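PDB 3LWU: succinylglutamate desuccinylase/aspartoacylase from Shewanella frigidimarina, which binds zinc and is probably a metal-dependent hydrolase of the succinylglutamate desuccinylase/aspartoacylase family, acting on ester or related bonds. Local coordinates for residues L191-Y202 with F259-E267; R212-P223 with P297-L307. One frame throughout, in Å; residues are numbered along the deposited sequence.

Contact 1 of 2, residues L191-Y202 with F259-E267; sequences LHTGPKSCKHLY and FTLELASQE. With ZN (zinc ion), chain C.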
loop_
_atom_site.group_PDB
_atom_site.type_symbol
_atom_site.label_atom_id
_atom_site.label_comp_id
_atom_site.label_asym_id
_atom_site.label_seq_id
_atom_site.Cartn_x
_atom_site.Cartn_y
_atom_site.Cartn_z
ATOM N N LEU A 191 -24.995 -2.996 -6.319
ATOM C CA LEU A 191 -24.264 -3.123 -7.569
ATOM C C LEU A 191 -22.753 -3.185 -7.376
ATOM O O LEU A 191 -22.128 -2.236 -6.894
ATOM C CB LEU A 191 -24.580 -1.936 -8.473
ATOM C CG LEU A 191 -26.037 -1.587 -8.772
ATOM C CD1 LEU A 191 -26.097 -0.555 -9.822
ATOM C CD2 LEU A 191 -26.882 -2.822 -9.202
ATOM N N HIS A 192 -22.195 -4.317 -7.791
ATOM C CA HIS A 192 -20.796 -4.640 -7.673
ATOM C C HIS A 192 -20.215 -5.002 -9.051
ATOM O O HIS A 192 -20.909 -4.994 -10.049
ATOM C CB HIS A 192 -20.638 -5.831 -6.735
ATOM C CG HIS A 192 -20.845 -5.509 -5.285
ATOM N ND1 HIS A 192 -19.818 -5.533 -4.371
ATOM C CD2 HIS A 192 -21.969 -5.217 -4.581
ATOM C CE1 HIS A 192 -20.304 -5.293 -3.166
ATOM N NE2 HIS A 192 -21.601 -5.067 -3.268
ATOM N N THR A 193 -18.901 -5.232 -9.107
ATOM C CA THR A 193 -18.273 -5.890 -10.253
ATOM C C THR A 193 -17.356 -6.980 -9.715
ATOM O O THR A 193 -16.976 -6.963 -8.554
ATOM C CB THR A 193 -17.406 -4.946 -11.134
ATOM O OG1 THR A 193 -16.115 -4.791 -10.525
ATOM C CG2 THR A 193 -18.068 -3.563 -11.365
ATOM N N GLY A 194 -16.960 -7.898 -10.577
ATOM C CA GLY A 194 -15.913 -8.846 -10.241
ATOM C C GLY A 194 -14.605 -8.233 -10.659
ATOM O O GLY A 194 -14.556 -7.052 -10.981
ATOM N N PRO A 195 -13.531 -9.017 -10.638
ATOM C CA PRO A 195 -12.213 -8.478 -11.045
ATOM C C PRO A 195 -12.071 -8.454 -12.563
ATOM O O PRO A 195 -12.392 -7.435 -13.146
ATOM C CB PRO A 195 -11.214 -9.382 -10.312
ATOM C CG PRO A 195 -11.957 -10.620 -10.070
ATOM C CD PRO A 195 -13.393 -10.246 -9.846
ATOM N N LYS A 196 -11.585 -9.517 -13.184
ATOM C CA LYS A 196 -11.771 -9.737 -14.616
ATOM C C LYS A 196 -12.862 -10.753 -14.659
ATOM O O LYS A 196 -12.686 -11.895 -14.225
ATOM C CB LYS A 196 -10.516 -10.279 -15.285
ATOM C CG LYS A 196 -9.306 -9.373 -15.106
ATOM C CD LYS A 196 -9.484 -8.036 -15.858
ATOM C CE LYS A 196 -8.163 -7.202 -15.940
ATOM N NZ LYS A 196 -7.000 -7.978 -16.543
ATOM N N SER A 197 -14.028 -10.315 -15.104
ATOM C CA SER A 197 -15.247 -11.028 -14.770
ATOM C C SER A 197 -16.340 -10.838 -15.780
ATOM O O SER A 197 -16.409 -9.796 -16.422
ATOM C CB SER A 197 -15.739 -10.540 -13.401
ATOM O OG SER A 197 -16.944 -11.171 -13.036
ATOM N N CYS A 198 -17.193 -11.850 -15.920
ATOM C CA CYS A 198 -18.390 -11.742 -16.742
ATOM C C CYS A 198 -19.550 -11.297 -15.822
ATOM O O CYS A 198 -19.352 -11.156 -14.585
ATOM C CB CYS A 198 -18.712 -13.094 -17.407
ATOM S SG CYS A 198 -19.341 -14.392 -16.268
ATOM N N LYS A 199 -20.739 -11.095 -16.383
ATOM C CA LYS A 199 -21.853 -10.610 -15.593
ATOM C C LYS A 199 -22.446 -11.777 -14.856
ATOM O O LYS A 199 -22.683 -12.823 -15.449
ATOM C CB LYS A 199 -22.920 -9.946 -16.457
ATOM C CG LYS A 199 -22.467 -8.653 -17.148
ATOM C CD LYS A 199 -23.561 -8.067 -18.003
ATOM C CE LYS A 199 -23.029 -6.990 -18.921
ATOM N NZ LYS A 199 -24.128 -6.246 -19.563
ATOM N N HIS A 200 -22.666 -11.613 -13.555
ATOM C CA HIS A 200 -23.350 -12.631 -12.789
ATOM C C HIS A 200 -24.184 -12.025 -11.658
ATOM O O HIS A 200 -24.062 -10.875 -11.386
ATOM C CB HIS A 200 -22.357 -13.721 -12.307
ATOM C CG HIS A 200 -21.207 -13.222 -11.480
ATOM N ND1 HIS A 200 -20.163 -12.488 -12.003
ATOM C CD2 HIS A 200 -20.898 -13.428 -10.172
ATOM C CE1 HIS A 200 -19.289 -12.212 -11.049
ATOM N NE2 HIS A 200 -19.699 -12.790 -9.924
ATOM N N LEU A 201 -25.039 -12.801 -11.020
ATOM C CA LEU A 201 -25.964 -12.293 -10.018
ATOM C C LEU A 201 -26.006 -13.191 -8.768
ATOM O O LEU A 201 -25.911 -14.382 -8.866
ATOM C CB LEU A 201 -27.361 -12.270 -10.650
ATOM C CG LEU A 201 -28.641 -12.045 -9.846
ATOM C CD1 LEU A 201 -28.628 -10.629 -9.328
ATOM C CD2 LEU A 201 -29.847 -12.273 -10.711
ATOM N N TYR A 202 -26.139 -12.602 -7.598
ATOM C CA TYR A 202 -26.356 -13.358 -6.377
ATOM C C TYR A 202 -27.827 -13.198 -6.044
ATOM O O TYR A 202 -28.291 -12.069 -5.872
ATOM C CB TYR A 202 -25.538 -12.778 -5.251
ATOM C CG TYR A 202 -24.102 -13.203 -5.240
ATOM C CD1 TYR A 202 -23.141 -12.478 -5.925
ATOM C CD2 TYR A 202 -23.685 -14.322 -4.532
ATOM C CE1 TYR A 202 -21.823 -12.831 -5.905
ATOM C CE2 TYR A 202 -22.337 -14.692 -4.520
ATOM C CZ TYR A 202 -21.425 -13.937 -5.229
ATOM O OH TYR A 202 -20.090 -14.255 -5.234
ATOM N N PHE A 259 -30.797 -8.313 -4.064
ATOM C CA PHE A 259 -29.899 -8.927 -5.057
ATOM C C PHE A 259 -28.574 -8.189 -5.090
ATOM O O PHE A 259 -28.549 -6.967 -4.943
ATOM C CB PHE A 259 -30.484 -8.822 -6.475
ATOM C CG PHE A 259 -31.907 -9.218 -6.572
ATOM C CD1 PHE A 259 -32.263 -10.543 -6.815
ATOM C CD2 PHE A 259 -32.901 -8.285 -6.433
ATOM C CE1 PHE A 259 -33.561 -10.910 -6.878
ATOM C CE2 PHE A 259 -34.200 -8.658 -6.491
ATOM C CZ PHE A 259 -34.539 -9.964 -6.724
ATOM N N THR A 260 -27.476 -8.927 -5.294
ATOM C CA THR A 260 -26.153 -8.326 -5.580
ATOM C C THR A 260 -25.868 -8.615 -7.056
ATOM O O THR A 260 -25.803 -9.787 -7.485
ATOM C CB THR A 260 -25.055 -8.909 -4.687
ATOM O OG1 THR A 260 -25.370 -8.658 -3.303
ATOM C CG2 THR A 260 -23.626 -8.388 -4.994
ATOM N N LEU A 261 -25.743 -7.546 -7.838
ATOM C CA LEU A 261 -25.399 -7.659 -9.246
ATOM C C LEU A 261 -23.885 -7.500 -9.420
ATOM O O LEU A 261 -23.283 -6.633 -8.819
ATOM C CB LEU A 261 -26.112 -6.587 -10.057
ATOM C CG LEU A 261 -27.596 -6.822 -10.343
ATOM C CD1 LEU A 261 -28.371 -6.962 -9.062
ATOM C CD2 LEU A 261 -28.128 -5.679 -11.228
ATOM N N GLU A 262 -23.281 -8.364 -10.218
ATOM C CA GLU A 262 -21.846 -8.288 -10.506
ATOM C C GLU A 262 -21.684 -7.923 -11.985
ATOM O O GLU A 262 -21.781 -8.767 -12.862
ATOM C CB GLU A 262 -21.177 -9.622 -10.164
ATOM C CG GLU A 262 -21.459 -10.111 -8.747
ATOM C CD GLU A 262 -20.664 -9.369 -7.687
ATOM O OE1 GLU A 262 -19.573 -8.806 -8.001
ATOM O OE2 GLU A 262 -21.117 -9.411 -6.526
ATOM N N LEU A 263 -21.434 -6.650 -12.240
ATOM C CA LEU A 263 -21.508 -6.072 -13.574
ATOM C C LEU A 263 -20.145 -6.086 -14.300
ATOM O O LEU A 263 -19.535 -5.049 -14.570
ATOM C CB LEU A 263 -22.073 -4.665 -13.447
ATOM C CG LEU A 263 -23.460 -4.609 -12.744
ATOM C CD1 LEU A 263 -23.721 -3.200 -12.220
ATOM C CD2 LEU A 263 -24.577 -5.103 -13.603
ATOM N N ALA A 264 -19.696 -7.295 -14.638
ATOM C CA ALA A 264 -18.445 -7.512 -15.389
ATOM C C ALA A 264 -17.246 -7.045 -14.587
ATOM O O ALA A 264 -17.206 -7.317 -13.417
ATOM C CB ALA A 264 -18.491 -6.922 -16.814
ATOM N N SER A 265 -16.266 -6.390 -15.208
ATOM C CA SER A 265 -14.973 -6.182 -14.568
ATOM C C SER A 265 -14.851 -4.851 -13.806
ATOM O O SER A 265 -15.503 -3.845 -14.127
ATOM C CB SER A 265 -13.861 -6.302 -15.608
ATOM O OG SER A 265 -13.956 -7.563 -16.290
ATOM N N GLN A 266 -14.029 -4.891 -12.779
ATOM C CA GLN A 266 -13.623 -3.695 -12.031
ATOM C C GLN A 266 -12.750 -2.761 -12.845
ATOM O O GLN A 266 -12.316 -3.106 -13.958
ATOM C CB GLN A 266 -12.876 -4.120 -10.764
ATOM C CG GLN A 266 -11.505 -4.711 -11.050
ATOM C CD GLN A 266 -10.860 -5.308 -9.809
ATOM O OE1 GLN A 266 -11.514 -5.457 -8.773
ATOM N NE2 GLN A 266 -9.572 -5.706 -9.927
ATOM N N GLU A 267 -12.495 -1.573 -12.297
ATOM C CA GLU A 267 -11.621 -0.584 -12.913
ATOM C C GLU A 267 -12.006 -0.264 -14.334
ATOM O O GLU A 267 -11.139 -0.069 -15.198
ATOM C CB GLU A 267 -10.147 -1.060 -12.865
ATOM C CG GLU A 267 -9.612 -1.093 -11.431
ATOM C CD GLU A 267 -9.510 0.321 -10.832
ATOM O OE1 GLU A 267 -10.120 1.314 -11.349
ATOM O OE2 GLU A 267 -8.750 0.459 -9.905
HETATM ZN ZN ZN C . -17.853 -6.039 -4.740
#

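Contact 2 of 2, residues R212-P223 with P297-L307; sequences RFFSIPYTLIIP and PASMERFGCYL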
loop_
_atom_site.group_PDB
_atom_site.type_symbol
_atom_site.label_atom_id
_atom_site.label_comp_id
_atom_site.label_asym_id
_atom_site.label_seq_id
_atom_site.Cartn_x
_atom_site.Cartn_y
_atom_site.Cartn_z
ATOM N N ARG A 212 -34.724 -14.110 -13.960
ATOM C CA ARG A 212 -34.962 -14.037 -15.405
ATOM C C ARG A 212 -35.241 -12.614 -15.971
ATOM O O ARG A 212 -35.314 -12.423 -17.213
ATOM C CB ARG A 212 -36.070 -15.041 -15.829
ATOM C CG ARG A 212 -37.441 -14.778 -15.286
ATOM C CD ARG A 212 -38.496 -15.704 -15.896
ATOM N NE ARG A 212 -39.844 -15.197 -15.612
ATOM C CZ ARG A 212 -40.445 -15.285 -14.422
ATOM N NH1 ARG A 212 -39.834 -15.895 -13.407
ATOM N NH2 ARG A 212 -41.664 -14.772 -14.232
ATOM N N PHE A 213 -35.390 -11.622 -15.088
ATOM C CA PHE A 213 -35.707 -10.260 -15.526
ATOM C C PHE A 213 -34.472 -9.419 -15.755
ATOM O O PHE A 213 -34.480 -8.525 -16.606
ATOM C CB PHE A 213 -36.652 -9.592 -14.538
ATOM C CG PHE A 213 -38.019 -10.221 -14.515
ATOM C CD1 PHE A 213 -38.969 -9.856 -15.450
ATOM C CD2 PHE A 213 -38.319 -11.224 -13.609
ATOM C CE1 PHE A 213 -40.211 -10.446 -15.474
ATOM C CE2 PHE A 213 -39.566 -11.817 -13.614
ATOM C CZ PHE A 213 -40.513 -11.425 -14.556
ATOM N N PHE A 214 -33.411 -9.712 -15.009
ATOM C CA PHE A 214 -32.165 -9.027 -15.192
ATOM C C PHE A 214 -31.503 -9.538 -16.451
ATOM O O PHE A 214 -31.903 -10.584 -16.978
ATOM C CB PHE A 214 -31.266 -9.204 -13.972
ATOM C CG PHE A 214 -31.854 -8.651 -12.711
ATOM C CD1 PHE A 214 -31.839 -7.306 -12.468
ATOM C CD2 PHE A 214 -32.447 -9.487 -11.774
ATOM C CE1 PHE A 214 -32.384 -6.777 -11.291
ATOM C CE2 PHE A 214 -32.995 -8.962 -10.603
ATOM C CZ PHE A 214 -32.946 -7.618 -10.363
ATOM N N SER A 215 -30.531 -8.779 -16.966
ATOM C CA SER A 215 -29.845 -9.149 -18.219
ATOM C C SER A 215 -28.525 -9.815 -17.845
ATOM O O SER A 215 -27.452 -9.332 -18.172
ATOM C CB SER A 215 -29.616 -7.912 -19.077
ATOM O OG SER A 215 -30.844 -7.299 -19.438
ATOM N N ILE A 216 -28.620 -10.907 -17.091
ATOM C CA ILE A 216 -27.453 -11.499 -16.459
ATOM C C ILE A 216 -27.397 -12.992 -16.769
ATOM O O ILE A 216 -28.289 -13.749 -16.373
ATOM C CB ILE A 216 -27.428 -11.212 -14.944
ATOM C CG1 ILE A 216 -27.229 -9.706 -14.713
ATOM C CG2 ILE A 216 -26.246 -11.957 -14.275
ATOM C CD1 ILE A 216 -27.225 -9.261 -13.285
ATOM N N PRO A 217 -26.356 -13.430 -17.499
ATOM C CA PRO A 217 -26.352 -14.832 -17.918
ATOM C C PRO A 217 -26.207 -15.848 -16.781
ATOM O O PRO A 217 -26.779 -16.926 -16.872
ATOM C CB PRO A 217 -25.160 -14.915 -18.870
ATOM C CG PRO A 217 -24.902 -13.506 -19.283
ATOM C CD PRO A 217 -25.231 -12.689 -18.095
ATOM N N TYR A 218 -25.482 -15.516 -15.722
ATOM C CA TYR A 218 -25.212 -16.475 -14.672
ATOM C C TYR A 218 -25.634 -15.976 -13.305
ATOM O O TYR A 218 -25.196 -14.923 -12.854
ATOM C CB TYR A 218 -23.718 -16.891 -14.671
ATOM C CG TYR A 218 -23.295 -17.495 -15.966
ATOM C CD1 TYR A 218 -23.616 -18.804 -16.262
ATOM C CD2 TYR A 218 -22.622 -16.748 -16.936
ATOM C CE1 TYR A 218 -23.275 -19.371 -17.469
ATOM C CE2 TYR A 218 -22.304 -17.321 -18.188
ATOM C CZ TYR A 218 -22.626 -18.617 -18.425
ATOM O OH TYR A 218 -22.316 -19.234 -19.617
ATOM N N THR A 219 -26.444 -16.792 -12.635
ATOM C CA THR A 219 -26.961 -16.530 -11.300
ATOM C C THR A 219 -26.497 -17.587 -10.276
ATOM O O THR A 219 -26.603 -18.790 -10.508
ATOM C CB THR A 219 -28.504 -16.583 -11.310
ATOM O OG1 THR A 219 -28.996 -15.594 -12.210
ATOM C CG2 THR A 219 -29.080 -16.346 -9.914
ATOM N N LEU A 220 -26.014 -17.106 -9.137
ATOM C CA LEU A 220 -25.704 -17.932 -7.985
ATOM C C LEU A 220 -26.896 -17.909 -7.020
ATOM O O LEU A 220 -27.334 -16.843 -6.592
ATOM C CB LEU A 220 -24.462 -17.394 -7.275
ATOM C CG LEU A 220 -23.224 -17.538 -8.150
ATOM C CD1 LEU A 220 -22.177 -16.484 -7.842
ATOM C CD2 LEU A 220 -22.674 -18.926 -8.033
ATOM N N ILE A 221 -27.405 -19.079 -6.682
ATOM C CA ILE A 221 -28.568 -19.200 -5.832
ATOM C C ILE A 221 -28.062 -19.363 -4.437
ATOM O O ILE A 221 -27.440 -20.360 -4.136
ATOM C CB ILE A 221 -29.439 -20.425 -6.220
ATOM C CG1 ILE A 221 -29.771 -20.370 -7.717
ATOM C CG2 ILE A 221 -30.694 -20.433 -5.403
ATOM C CD1 ILE A 221 -30.507 -21.595 -8.265
ATOM N N ILE A 222 -28.315 -18.383 -3.580
ATOM C CA ILE A 222 -27.768 -18.386 -2.234
ATOM C C ILE A 222 -28.827 -18.795 -1.175
ATOM O O ILE A 222 -30.017 -18.556 -1.350
ATOM C CB ILE A 222 -27.080 -17.044 -1.906
ATOM C CG1 ILE A 222 -28.078 -15.904 -1.734
ATOM C CG2 ILE A 222 -26.083 -16.670 -3.031
ATOM C CD1 ILE A 222 -27.416 -14.548 -1.443
ATOM N N PRO A 223 -28.392 -19.456 -0.093
ATOM C CA PRO A 223 -29.313 -19.833 0.977
ATOM C C PRO A 223 -29.582 -18.684 1.961
ATOM O O PRO A 223 -29.119 -17.546 1.764
ATOM C CB PRO A 223 -28.551 -20.963 1.686
ATOM C CG PRO A 223 -27.113 -20.524 1.589
ATOM C CD PRO A 223 -26.998 -19.845 0.231
ATOM N N PRO A 297 -37.871 -8.198 -20.352
ATOM C CA PRO A 297 -36.504 -8.679 -20.146
ATOM C C PRO A 297 -35.810 -8.925 -21.484
ATOM O O PRO A 297 -36.479 -9.172 -22.457
ATOM C CB PRO A 297 -36.694 -10.003 -19.400
ATOM C CG PRO A 297 -38.138 -10.359 -19.494
ATOM C CD PRO A 297 -38.893 -9.117 -19.826
ATOM N N ALA A 298 -34.491 -8.865 -21.538
ATOM C CA ALA A 298 -33.762 -9.194 -22.760
ATOM C C ALA A 298 -33.873 -10.694 -23.053
ATOM O O ALA A 298 -34.065 -11.495 -22.138
ATOM C CB ALA A 298 -32.279 -8.772 -22.645
ATOM N N SER A 299 -33.780 -11.049 -24.333
ATOM C CA SER A 299 -33.764 -12.432 -24.779
ATOM C C SER A 299 -32.356 -12.918 -24.750
ATOM O O SER A 299 -31.542 -12.414 -25.498
ATOM C CB SER A 299 -34.255 -12.545 -26.219
ATOM O OG SER A 299 -35.658 -12.449 -26.230
HETATM N N MSE A 300 -32.066 -13.890 -23.896
HETATM C CA MSE A 300 -30.726 -14.466 -23.824
HETATM C C MSE A 300 -30.785 -15.726 -23.017
HETATM O O MSE A 300 -31.662 -15.895 -22.187
HETATM C CB MSE A 300 -29.716 -13.498 -23.162
HETATM C CG MSE A 300 -30.152 -12.981 -21.805
HETATM SE SE MSE A 300 -28.879 -11.727 -20.934
HETATM C CE MSE A 300 -28.270 -12.916 -19.666
ATOM N N GLU A 301 -29.804 -16.587 -23.199
ATOM C CA GLU A 301 -29.750 -17.779 -22.379
ATOM C C GLU A 301 -29.285 -17.427 -20.974
ATOM O O GLU A 301 -28.311 -16.685 -20.812
ATOM C CB GLU A 301 -28.844 -18.807 -23.029
ATOM C CG GLU A 301 -29.506 -19.439 -24.228
ATOM C CD GLU A 301 -28.555 -20.285 -25.073
ATOM O OE1 GLU A 301 -27.322 -20.102 -25.004
ATOM O OE2 GLU A 301 -29.062 -21.134 -25.829
ATOM N N ARG A 302 -30.018 -17.927 -19.978
ATOM C CA ARG A 302 -29.735 -17.682 -18.584
ATOM C C ARG A 302 -29.489 -19.003 -17.853
ATOM O O ARG A 302 -30.241 -19.949 -18.080
ATOM C CB ARG A 302 -30.907 -16.947 -17.953
ATOM C CG ARG A 302 -31.023 -15.518 -18.402
ATOM C CD ARG A 302 -32.123 -14.782 -17.649
ATOM N NE ARG A 302 -32.266 -13.391 -18.085
ATOM C CZ ARG A 302 -32.846 -12.977 -19.208
ATOM N NH1 ARG A 302 -33.368 -13.828 -20.087
ATOM N NH2 ARG A 302 -32.906 -11.678 -19.467
ATOM N N PHE A 303 -28.448 -19.066 -17.007
ATOM C CA PHE A 303 -28.088 -20.281 -16.257
ATOM C C PHE A 303 -27.880 -19.953 -14.785
ATOM O O PHE A 303 -27.781 -18.789 -14.406
ATOM C CB PHE A 303 -26.804 -20.953 -16.780
ATOM C CG PHE A 303 -26.800 -21.246 -18.266
ATOM C CD1 PHE A 303 -26.479 -20.248 -19.187
ATOM C CD2 PHE A 303 -27.079 -22.529 -18.743
ATOM C CE1 PHE A 303 -26.465 -20.514 -20.568
ATOM C CE2 PHE A 303 -27.078 -22.810 -20.136
ATOM C CZ PHE A 303 -26.773 -21.811 -21.041
ATOM N N GLY A 304 -27.830 -20.987 -13.953
ATOM C CA GLY A 304 -27.561 -20.822 -12.519
ATOM C C GLY A 304 -26.810 -22.009 -11.937
ATOM O O GLY A 304 -26.717 -23.043 -12.598
ATOM N N CYS A 305 -26.249 -21.834 -10.738
ATOM C CA CYS A 305 -25.810 -22.936 -9.889
ATOM C C CYS A 305 -26.031 -22.587 -8.432
ATOM O O CYS A 305 -26.189 -21.430 -8.082
ATOM C CB CYS A 305 -24.338 -23.310 -10.127
ATOM S SG CYS A 305 -23.144 -22.271 -9.352
ATOM N N TYR A 306 -26.073 -23.587 -7.576
ATOM C CA TYR A 306 -26.209 -23.327 -6.152
ATOM C C TYR A 306 -24.834 -22.844 -5.683
ATOM O O TYR A 306 -23.819 -23.198 -6.284
ATOM C CB TYR A 306 -26.686 -24.577 -5.405
ATOM C CG TYR A 306 -28.101 -24.977 -5.788
ATOM C CD1 TYR A 306 -29.185 -24.341 -5.222
ATOM C CD2 TYR A 306 -28.346 -25.949 -6.758
ATOM C CE1 TYR A 306 -30.468 -24.649 -5.592
ATOM C CE2 TYR A 306 -29.634 -26.283 -7.127
ATOM C CZ TYR A 306 -30.696 -25.627 -6.533
ATOM O OH TYR A 306 -31.991 -25.931 -6.870
ATOM N N LEU A 307 -24.822 -22.014 -4.631
ATOM C CA LEU A 307 -23.615 -21.378 -4.127
ATOM C C LEU A 307 -22.545 -22.395 -3.787
ATOM O O LEU A 307 -21.363 -22.177 -4.087
ATOM C CB LEU A 307 -23.925 -20.517 -2.908
ATOM C CG LEU A 307 -22.757 -19.745 -2.306
ATOM C CD1 LEU A 307 -22.248 -18.706 -3.298
ATOM C CD2 LEU A 307 -23.141 -19.089 -0.964
HETATM O O HOH W 1 -33.141 -8.482 -19.056
HETATM O O HOH W 2 -28.813 -16.144 -14.933
HETATM O O HOH W 3 -30.517 -12.415 -15.798
#

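Contact 1 of 2, residues L191-Y202 with F259-E267
H200 and E262 carry the side-chain packing: E262 CB sits 3.4 Å from the centroid of the H200 imidazole, a CH-pi contact over the ring face. H200 CG stands between its backbone N and carbonyl carbon (chi1 57°), which turns the ring over its neighbour, and ND1 donates to C198 O in the ring plane at 3.0 Å. NE2 hydrogen-bonds an unidentified ligand. A leucine here would probably leave C198 O short of one of its donors and E262 CB without the flat ring it packs on. E262 itself bends at CG (chi2 -76°), bringing OE1 to 3.4 Å from H192 CB and OE2 to 3.5 Å from Y202 CE1.

H192 ND1 binds the zinc at 2.1 Å; H63 and E66 are the other protein ligands. H192, E262, H200 and Y202 share one face, with strand 259-263 between its parallel partner 191-194 and its antiparallel partner 200-202, part of a mixed sheet consistent with an M14-type zinc hydrolase.

Backbone bonds fix that register. H192 N reaches L261 O, and L263 N returns to H192 O at 2.8 Å; on the other flank, H200 and E262 exchange bonds both ways. Past the corner at A264 a side-chain hydroxyl takes over, S265 OG accepting from S197 N at 3.0 Å.

On the face opposite H192 and E262, L261 spreads its methyls, CD2 against L191 CD2 and CD1 against L201 CD1.

Contact 2 of 2, residues R212-P223 with P297-L307
R302 lays its guanidinium against the carbonyl of R212, whose O stands over the centre of one face, while CG of selenomethionine M300 lies over the opposite face, toward its rim. The extended side chain (chi2 -175°, chi3 -179°) carries the group to two backbone oxygens lying close to its plane. NE and NH2 grip F214 O side-on, at 3.0 Å from NE; NH1 and NH2 hold A298 O end-on, at 2.9 Å from NH2. With both faces covered and two carbonyl oxygens, each taking two N-H groups, at its edge, the guanidinium has little freedom to turn, and it joins the two loops that precede the strands.

Water completes this junction. One molecule accepts from A298 N, donates to F213 O and bonds S215 OG; another accepts from R302 NE at 3.0 Å, sharing its one N-H with F214 O, and also accepts from I216 N.

Farther along, the backbones pair in parallel. F303 N donates to P217 O at 2.7 Å in a nearly straight bond, and the ladder alternates through T219, C305 and I221 to L307 N.

Side chains pair by face. Y218 and F303 run side by side with ring planes 19° apart, but they are slid so far that they barely overlap; the closest atoms are Y218 CE1 and F303 CD1, at 3.7 Å. Y218 OH bonds G328 O. On the same face L220 CD2 meets C305 SG at 3.6 Å. On the other, I221 CD1 lies over the Y306 ring toward its rim.

Strand 303-306 thus adds a parallel neighbour to strand 218-222 and extends the mixed sheet expected of an M14-type alpha/beta fold.

Overall arrangement
From the N terminus, the chain passes the zinc ligands H63 and E66 before reaching 191-202, the first half of contact 1, and runs almost directly into 212-223, the first half of contact 2. Contact 1 closes when 259-267 returns, after a loop of 56 residues that holds helix 230-247; contact 2 closes later, at 297-307, after a further helix, 271-287. The two closures therefore cross rather than nest. Strands 196-204 and 218-222 join them directly: L201 O lies 2.7 Å from L220 N, a probable hydrogen bond. Contact 1 thus joins the zinc-bearing strand and strand 196-204 through strand 257-263, which pairs with both, and contact 2 carries the pairing outward to strand 303-306.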